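Local coordinates for choline binding protein A (Lactobacillus salivarius str. Ren, PDB 5GT1), which binds zinc through an M23 peptidase-like domain, probably cuts cell-wall peptides, and may attach to choline and aid adhesion to intestinal cells, at residues A[99-113]-A[128-142]. Numbering follows the deposited sequence.
Sequences EYTFVYQEAFSNKGN and IGYRDTSHLHLGITR. With ZN (zinc ion), chain B.
Gln105 NE2 lies over one face of the His137 imidazole, toward its rim. Amide and ring planes are 23° apart, and Gln105 CD comes within 3.3 Å of His137 CD2. The Tyr104 ring is held between two aliphatic side chains. Ile128 CG1 sits over the centre of one face, 4.0 Å from the ring centroid, and Leu138 CD1 lies nearer the rim of the opposite face. The Tyr104 hydroxyl is hydrogen-bonded to the backbone N of Val75. The Phe108 ring has the backbone O of Tyr130 in its plane at the edge, 3.4 Å from Phe108 CD1. At the far end, Tyr100 CE1 lies over the centre of the Arg142 guanidinium. Glu99 forms a salt bridge at the edge of that group, modelled very short and doubtful in detail.

Strands 101-105 and 135-141 are antiparallel neighbours in the core sheet of the M23 peptidase domain. Six backbone hydrogen bonds link them, from Thr101 with Thr141 to Gln105 with His137. Tyr104 and Leu138 point to one face, Gln105 and His137 to the other, where the zinc ion sits. With CG anti to the backbone N (chi1 170°), His137 places ND1 2.1 Å from the zinc ion. His57, Asp61 and three waters complete the site.

Gln105 NE2 donates a nearly straight bond (173°) to Glu106 OE2, on the anti side and tilted out of the carboxylate plane. Without this amide, as with an alanine here, the Glu106 carboxylate would probably be freer to turn and this His137 face would lose its cover. Glu106 OE2 also accepts from a zinc-bound water at 2.6 Å, while OE1 takes a weak bond from His135 NE2. At the corner formed by Glu106 and Ala107, Thr133 OG1 donates to Glu106 O at 2.6 Å. Asp132 OD2 takes the backbone N of Ser109 through its syn lone pair; Ser109 OG is modelled doubtfully close to OD1.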
loop_
_atom_site.group_PDB
_atom_site.type_symbol
_atom_site.label_atom_id
_atom_site.label_comp_id
_atom_site.label_asym_id
_atom_site.label_seq_id
_atom_site.Cartn_x
_atom_site.Cartn_y
_atom_site.Cartn_z
ATOM N N GLU A 99 15.039 2.941 -1.788
ATOM C CA GLU A 99 15.001 2.697 -0.358
ATOM C C GLU A 99 13.855 1.763 0.066
ATOM O O GLU A 99 13.959 1.051 1.069
ATOM C CB GLU A 99 14.850 4.056 0.333
ATOM C CG GLU A 99 15.395 4.156 1.744
ATOM C CD GLU A 99 15.386 5.587 2.295
ATOM O OE1 GLU A 99 15.678 5.758 3.498
ATOM O OE2 GLU A 99 15.092 6.547 1.546
ATOM N N TYR A 100 12.767 1.753 -0.702
ATOM C CA TYR A 100 11.526 1.125 -0.213
ATOM C C TYR A 100 10.887 0.130 -1.157
ATOM O O TYR A 100 10.975 0.261 -2.381
ATOM C CB TYR A 100 10.486 2.200 0.128
ATOM C CG TYR A 100 10.885 3.173 1.217
ATOM C CD1 TYR A 100 10.930 2.774 2.559
ATOM C CD2 TYR A 100 11.178 4.509 0.909
ATOM C CE1 TYR A 100 11.280 3.682 3.558
ATOM C CE2 TYR A 100 11.520 5.421 1.900
ATOM C CZ TYR A 100 11.570 5.003 3.218
ATOM O OH TYR A 100 11.909 5.905 4.198
ATOM N N THR A 101 10.217 -0.857 -0.565
ATOM C CA THR A 101 9.307 -1.725 -1.291
ATOM C C THR A 101 7.876 -1.337 -0.920
ATOM O O THR A 101 7.517 -1.312 0.270
ATOM C CB THR A 101 9.549 -3.196 -0.917
ATOM O OG1 THR A 101 10.925 -3.537 -1.168
ATOM C CG2 THR A 101 8.627 -4.112 -1.719
ATOM N N PHE A 102 7.075 -1.022 -1.938
ATOM C CA PHE A 102 5.664 -0.672 -1.778
ATOM C C PHE A 102 4.811 -1.840 -2.249
ATOM O O PHE A 102 5.030 -2.364 -3.343
ATOM C CB PHE A 102 5.346 0.573 -2.625
ATOM C CG PHE A 102 6.206 1.774 -2.297
ATOM C CD1 PHE A 102 5.759 2.741 -1.401
ATOM C CD2 PHE A 102 7.456 1.955 -2.918
ATOM C CE1 PHE A 102 6.554 3.849 -1.101
ATOM C CE2 PHE A 102 8.248 3.047 -2.625
ATOM C CZ PHE A 102 7.802 3.997 -1.721
ATOM N N VAL A 103 3.849 -2.254 -1.435
ATOM C CA VAL A 103 2.912 -3.311 -1.833
ATOM C C VAL A 103 1.498 -2.733 -1.939
ATOM O O VAL A 103 0.968 -2.199 -0.963
ATOM C CB VAL A 103 2.947 -4.496 -0.841
ATOM C CG1 VAL A 103 2.054 -5.640 -1.330
ATOM C CG2 VAL A 103 4.388 -4.965 -0.650
ATOM N N TYR A 104 0.898 -2.812 -3.126
ATOM C CA TYR A 104 -0.492 -2.400 -3.310
ATOM C C TYR A 104 -1.309 -3.675 -3.424
ATOM O O TYR A 104 -1.143 -4.442 -4.377
ATOM C CB TYR A 104 -0.673 -1.567 -4.597
ATOM C CG TYR A 104 0.179 -0.321 -4.659
ATOM C CD1 TYR A 104 -0.370 0.939 -4.378
ATOM C CD2 TYR A 104 1.536 -0.392 -4.997
ATOM C CE1 TYR A 104 0.417 2.094 -4.428
ATOM C CE2 TYR A 104 2.324 0.754 -5.038
ATOM C CZ TYR A 104 1.753 1.989 -4.743
ATOM O OH TYR A 104 2.538 3.129 -4.799
ATOM N N GLN A 105 -2.192 -3.920 -2.469
ATOM C CA GLN A 105 -2.892 -5.205 -2.446
ATOM C C GLN A 105 -4.382 -5.015 -2.151
ATOM O O GLN A 105 -4.812 -3.915 -1.766
ATOM C CB GLN A 105 -2.247 -6.126 -1.403
ATOM C CG GLN A 105 -2.508 -5.678 0.030
ATOM C CD GLN A 105 -1.731 -6.471 1.052
ATOM O OE1 GLN A 105 -0.507 -6.564 0.973
ATOM N NE2 GLN A 105 -2.444 -7.038 2.039
ATOM N N GLU A 106 -5.149 -6.091 -2.360
ATOM C CA GLU A 106 -6.581 -6.187 -2.041
ATOM C C GLU A 106 -7.556 -5.295 -2.815
ATOM O O GLU A 106 -8.775 -5.509 -2.766
ATOM C CB GLU A 106 -6.797 -6.086 -0.533
ATOM C CG GLU A 106 -6.130 -7.246 0.201
ATOM C CD GLU A 106 -6.272 -7.102 1.683
ATOM O OE1 GLU A 106 -7.390 -7.385 2.199
ATOM O OE2 GLU A 106 -5.283 -6.690 2.323
ATOM N N ALA A 107 -7.027 -4.322 -3.549
ATOM C CA ALA A 107 -7.857 -3.376 -4.299
ATOM C C ALA A 107 -8.425 -3.959 -5.596
ATOM O O ALA A 107 -9.370 -3.412 -6.155
ATOM C CB ALA A 107 -7.043 -2.132 -4.639
ATOM N N PHE A 108 -7.811 -5.029 -6.092
ATOM C CA PHE A 108 -8.051 -5.481 -7.466
ATOM C C PHE A 108 -8.679 -6.886 -7.464
ATOM O O PHE A 108 -8.033 -7.862 -7.067
ATOM C CB PHE A 108 -6.740 -5.445 -8.262
ATOM C CG PHE A 108 -5.869 -4.241 -7.952
ATOM C CD1 PHE A 108 -6.248 -2.964 -8.365
ATOM C CD2 PHE A 108 -4.678 -4.383 -7.227
ATOM C CE1 PHE A 108 -5.461 -1.854 -8.065
ATOM C CE2 PHE A 108 -3.875 -3.275 -6.940
ATOM C CZ PHE A 108 -4.271 -2.012 -7.357
ATOM N N SER A 109 -9.954 -6.972 -7.868
ATOM C CA SER A 109 -10.686 -8.250 -7.823
ATOM C C SER A 109 -10.122 -9.254 -8.833
ATOM O O SER A 109 -10.335 -10.446 -8.697
ATOM C CB SER A 109 -12.188 -8.053 -8.045
ATOM O OG SER A 109 -12.456 -7.696 -9.396
ATOM N N ASN A 110 -9.399 -8.758 -9.831
ATOM C CA ASN A 110 -8.688 -9.601 -10.782
ATOM C C ASN A 110 -7.537 -8.844 -11.410
ATOM O O ASN A 110 -7.515 -7.604 -11.378
ATOM C CB ASN A 110 -9.627 -10.124 -11.865
ATOM C CG ASN A 110 -10.082 -9.042 -12.791
ATOM O OD1 ASN A 110 -9.587 -8.936 -13.912
ATOM N ND2 ASN A 110 -11.013 -8.204 -12.323
ATOM N N LYS A 111 -6.593 -9.591 -11.983
ATOM C CA LYS A 111 -5.370 -9.022 -12.534
ATOM C C LYS A 111 -5.630 -8.037 -13.660
ATOM O O LYS A 111 -4.810 -7.162 -13.915
ATOM C CB LYS A 111 -4.393 -10.126 -12.987
ATOM C CG LYS A 111 -3.630 -10.756 -11.830
ATOM C CD LYS A 111 -2.933 -12.072 -12.182
ATOM C CE LYS A 111 -2.777 -12.922 -10.922
ATOM N NZ LYS A 111 -1.567 -13.791 -10.889
ATOM N N GLY A 112 -6.765 -8.192 -14.336
ATOM C CA GLY A 112 -7.167 -7.267 -15.391
ATOM C C GLY A 112 -7.398 -5.858 -14.869
ATOM O O GLY A 112 -7.342 -4.914 -15.639
ATOM N N ASN A 113 -7.635 -5.713 -13.563
ATOM C CA ASN A 113 -7.762 -4.380 -12.948
ATOM C C ASN A 113 -6.426 -3.687 -12.696
ATOM O O ASN A 113 -6.394 -2.518 -12.299
ATOM C CB ASN A 113 -8.601 -4.423 -11.663
ATOM C CG ASN A 113 -10.078 -4.266 -11.935
ATOM O OD1 ASN A 113 -10.729 -3.346 -11.433
ATOM N ND2 ASN A 113 -10.611 -5.139 -12.756
ATOM N N ILE A 128 -1.649 2.671 -10.805
ATOM C CA ILE A 128 -1.280 1.261 -10.593
ATOM C C ILE A 128 -2.354 0.336 -11.176
ATOM O O ILE A 128 -2.057 -0.714 -11.785
ATOM C CB ILE A 128 -1.115 0.954 -9.082
ATOM C CG1 ILE A 128 0.000 1.829 -8.469
ATOM C CG2 ILE A 128 -0.866 -0.543 -8.833
ATOM C CD1 ILE A 128 1.368 1.622 -9.078
ATOM N N GLY A 129 -3.601 0.737 -10.974
ATOM C CA GLY A 129 -4.746 -0.025 -11.421
ATOM C C GLY A 129 -5.992 0.596 -10.851
ATOM O O GLY A 129 -5.943 1.721 -10.322
ATOM N N TYR A 130 -7.106 -0.138 -10.942
ATOM C CA TYR A 130 -8.425 0.380 -10.560
ATOM C C TYR A 130 -9.003 -0.451 -9.425
ATOM O O TYR A 130 -9.109 -1.666 -9.534
ATOM C CB TYR A 130 -9.362 0.412 -11.788
ATOM C CG TYR A 130 -8.855 1.416 -12.785
ATOM C CD1 TYR A 130 -9.322 2.719 -12.763
ATOM C CD2 TYR A 130 -7.820 1.082 -13.685
ATOM C CE1 TYR A 130 -8.819 3.678 -13.637
ATOM C CE2 TYR A 130 -7.311 2.037 -14.564
ATOM C CZ TYR A 130 -7.820 3.322 -14.530
ATOM O OH TYR A 130 -7.326 4.268 -15.386
ATOM N N ARG A 131 -9.350 0.211 -8.327
ATOM C CA ARG A 131 -9.915 -0.480 -7.171
ATOM C C ARG A 131 -11.379 -0.799 -7.458
ATOM O O ARG A 131 -12.176 0.092 -7.737
ATOM C CB ARG A 131 -9.814 0.377 -5.895
ATOM C CG ARG A 131 -10.415 -0.276 -4.653
ATOM C CD ARG A 131 -10.429 0.682 -3.454
ATOM N NE ARG A 131 -11.074 1.967 -3.763
ATOM C CZ ARG A 131 -11.012 3.063 -3.001
ATOM N NH1 ARG A 131 -10.349 3.067 -1.844
ATOM N NH2 ARG A 131 -11.625 4.171 -3.399
ATOM N N ASP A 132 -11.733 -2.066 -7.360
ATOM C CA ASP A 132 -13.137 -2.435 -7.490
ATOM C C ASP A 132 -13.599 -3.265 -6.296
ATOM O O ASP A 132 -14.658 -3.883 -6.342
ATOM C CB ASP A 132 -13.384 -3.178 -8.808
ATOM C CG ASP A 132 -12.608 -4.475 -8.903
ATOM O OD1 ASP A 132 -12.970 -5.302 -9.774
ATOM O OD2 ASP A 132 -11.642 -4.681 -8.127
ATOM N N THR A 133 -12.796 -3.278 -5.234
ATOM C CA THR A 133 -13.159 -3.954 -4.002
ATOM C C THR A 133 -13.418 -2.884 -2.943
ATOM O O THR A 133 -13.336 -1.691 -3.230
ATOM C CB THR A 133 -12.036 -4.883 -3.499
ATOM O OG1 THR A 133 -10.914 -4.092 -3.097
ATOM C CG2 THR A 133 -11.606 -5.904 -4.572
ATOM N N SER A 134 -13.683 -3.307 -1.711
ATOM C CA SER A 134 -13.980 -2.346 -0.659
ATOM C C SER A 134 -12.767 -1.532 -0.193
ATOM O O SER A 134 -12.945 -0.517 0.472
ATOM C CB SER A 134 -14.606 -3.055 0.538
ATOM O OG SER A 134 -13.659 -3.936 1.106
ATOM N N HIS A 135 -11.545 -1.987 -0.489
ATOM C CA HIS A 135 -10.344 -1.236 -0.042
ATOM C C HIS A 135 -9.067 -1.590 -0.726
ATOM O O HIS A 135 -8.911 -2.687 -1.295
ATOM C CB HIS A 135 -10.128 -1.369 1.471
ATOM C CG HIS A 135 -9.693 -2.747 1.894
ATOM N ND1 HIS A 135 -10.502 -3.823 1.793
ATOM C CD2 HIS A 135 -8.486 -3.204 2.420
ATOM C CE1 HIS A 135 -9.849 -4.919 2.237
ATOM N NE2 HIS A 135 -8.615 -4.540 2.621
ATOM N N LEU A 136 -8.158 -0.620 -0.690
ATOM C CA LEU A 136 -6.765 -0.821 -1.000
ATOM C C LEU A 136 -6.047 -0.956 0.331
ATOM O O LEU A 136 -6.300 -0.182 1.253
ATOM C CB LEU A 136 -6.216 0.407 -1.743
ATOM C CG LEU A 136 -4.684 0.562 -1.794
ATOM C CD1 LEU A 136 -4.082 -0.440 -2.772
ATOM C CD2 LEU A 136 -4.295 1.988 -2.180
ATOM N N HIS A 137 -5.159 -1.941 0.429
ATOM C CA HIS A 137 -4.179 -2.000 1.510
ATOM C C HIS A 137 -2.818 -1.672 0.934
ATOM O O HIS A 137 -2.353 -2.313 -0.032
ATOM C CB HIS A 137 -4.214 -3.390 2.167
ATOM C CG HIS A 137 -3.085 -3.670 3.137
ATOM N ND1 HIS A 137 -3.298 -3.895 4.455
ATOM C CD2 HIS A 137 -1.706 -3.814 2.929
ATOM C CE1 HIS A 137 -2.114 -4.150 5.063
ATOM N NE2 HIS A 137 -1.141 -4.109 4.130
ATOM N N LEU A 138 -2.175 -0.663 1.519
ATOM C CA LEU A 138 -0.830 -0.251 1.124
ATOM C C LEU A 138 0.162 -0.650 2.213
ATOM O O LEU A 138 -0.051 -0.341 3.378
ATOM C CB LEU A 138 -0.774 1.264 0.901
ATOM C CG LEU A 138 0.605 1.871 0.596
ATOM C CD1 LEU A 138 1.182 1.395 -0.742
ATOM C CD2 LEU A 138 0.505 3.395 0.625
ATOM N N GLY A 139 1.214 -1.364 1.827
ATOM C CA GLY A 139 2.278 -1.739 2.763
ATOM C C GLY A 139 3.595 -1.170 2.280
ATOM O O GLY A 139 3.854 -1.112 1.071
ATOM N N ILE A 140 4.427 -0.738 3.224
ATOM C CA ILE A 140 5.747 -0.209 2.901
ATOM C C ILE A 140 6.798 -0.857 3.805
ATOM O O ILE A 140 6.609 -0.922 5.024
ATOM C CB ILE A 140 5.807 1.339 3.026
ATOM C CG1 ILE A 140 4.742 1.993 2.122
ATOM C CG2 ILE A 140 7.200 1.837 2.622
ATOM C CD1 ILE A 140 4.666 3.509 2.248
ATOM N N THR A 141 7.901 -1.316 3.205
ATOM C CA THR A 141 8.986 -1.958 3.956
ATOM C C THR A 141 10.312 -1.597 3.326
ATOM O O THR A 141 10.388 -1.384 2.111
ATOM C CB THR A 141 8.805 -3.509 4.027
ATOM O OG1 THR A 141 9.887 -4.104 4.770
ATOM C CG2 THR A 141 8.772 -4.145 2.629
ATOM N N ARG A 142 11.379 -1.518 4.124
ATOM C CA ARG A 142 12.714 -1.404 3.501
ATOM C C ARG A 142 13.213 -2.750 2.977
ATOM O O ARG A 142 14.106 -2.793 2.112
ATOM C CB ARG A 142 13.744 -0.791 4.450
ATOM C CG ARG A 142 13.520 0.686 4.692
ATOM C CD ARG A 142 14.616 1.250 5.573
ATOM N NE ARG A 142 14.107 2.407 6.298
ATOM C CZ ARG A 142 14.314 3.663 5.932
ATOM N NH1 ARG A 142 15.041 3.924 4.852
ATOM N NH2 ARG A 142 13.809 4.657 6.653
HETATM ZN ZN ZN B . -5.018 -4.019 5.590
HETATM O O HOH W 1 16.345 -0.352 1.628
HETATM O O HOH W 2 -6.251 -5.124 4.229
HETATM O O HOH W 3 -4.503 -6.179 6.136
HETATM O O HOH W 4 -7.095 -5.014 6.608
#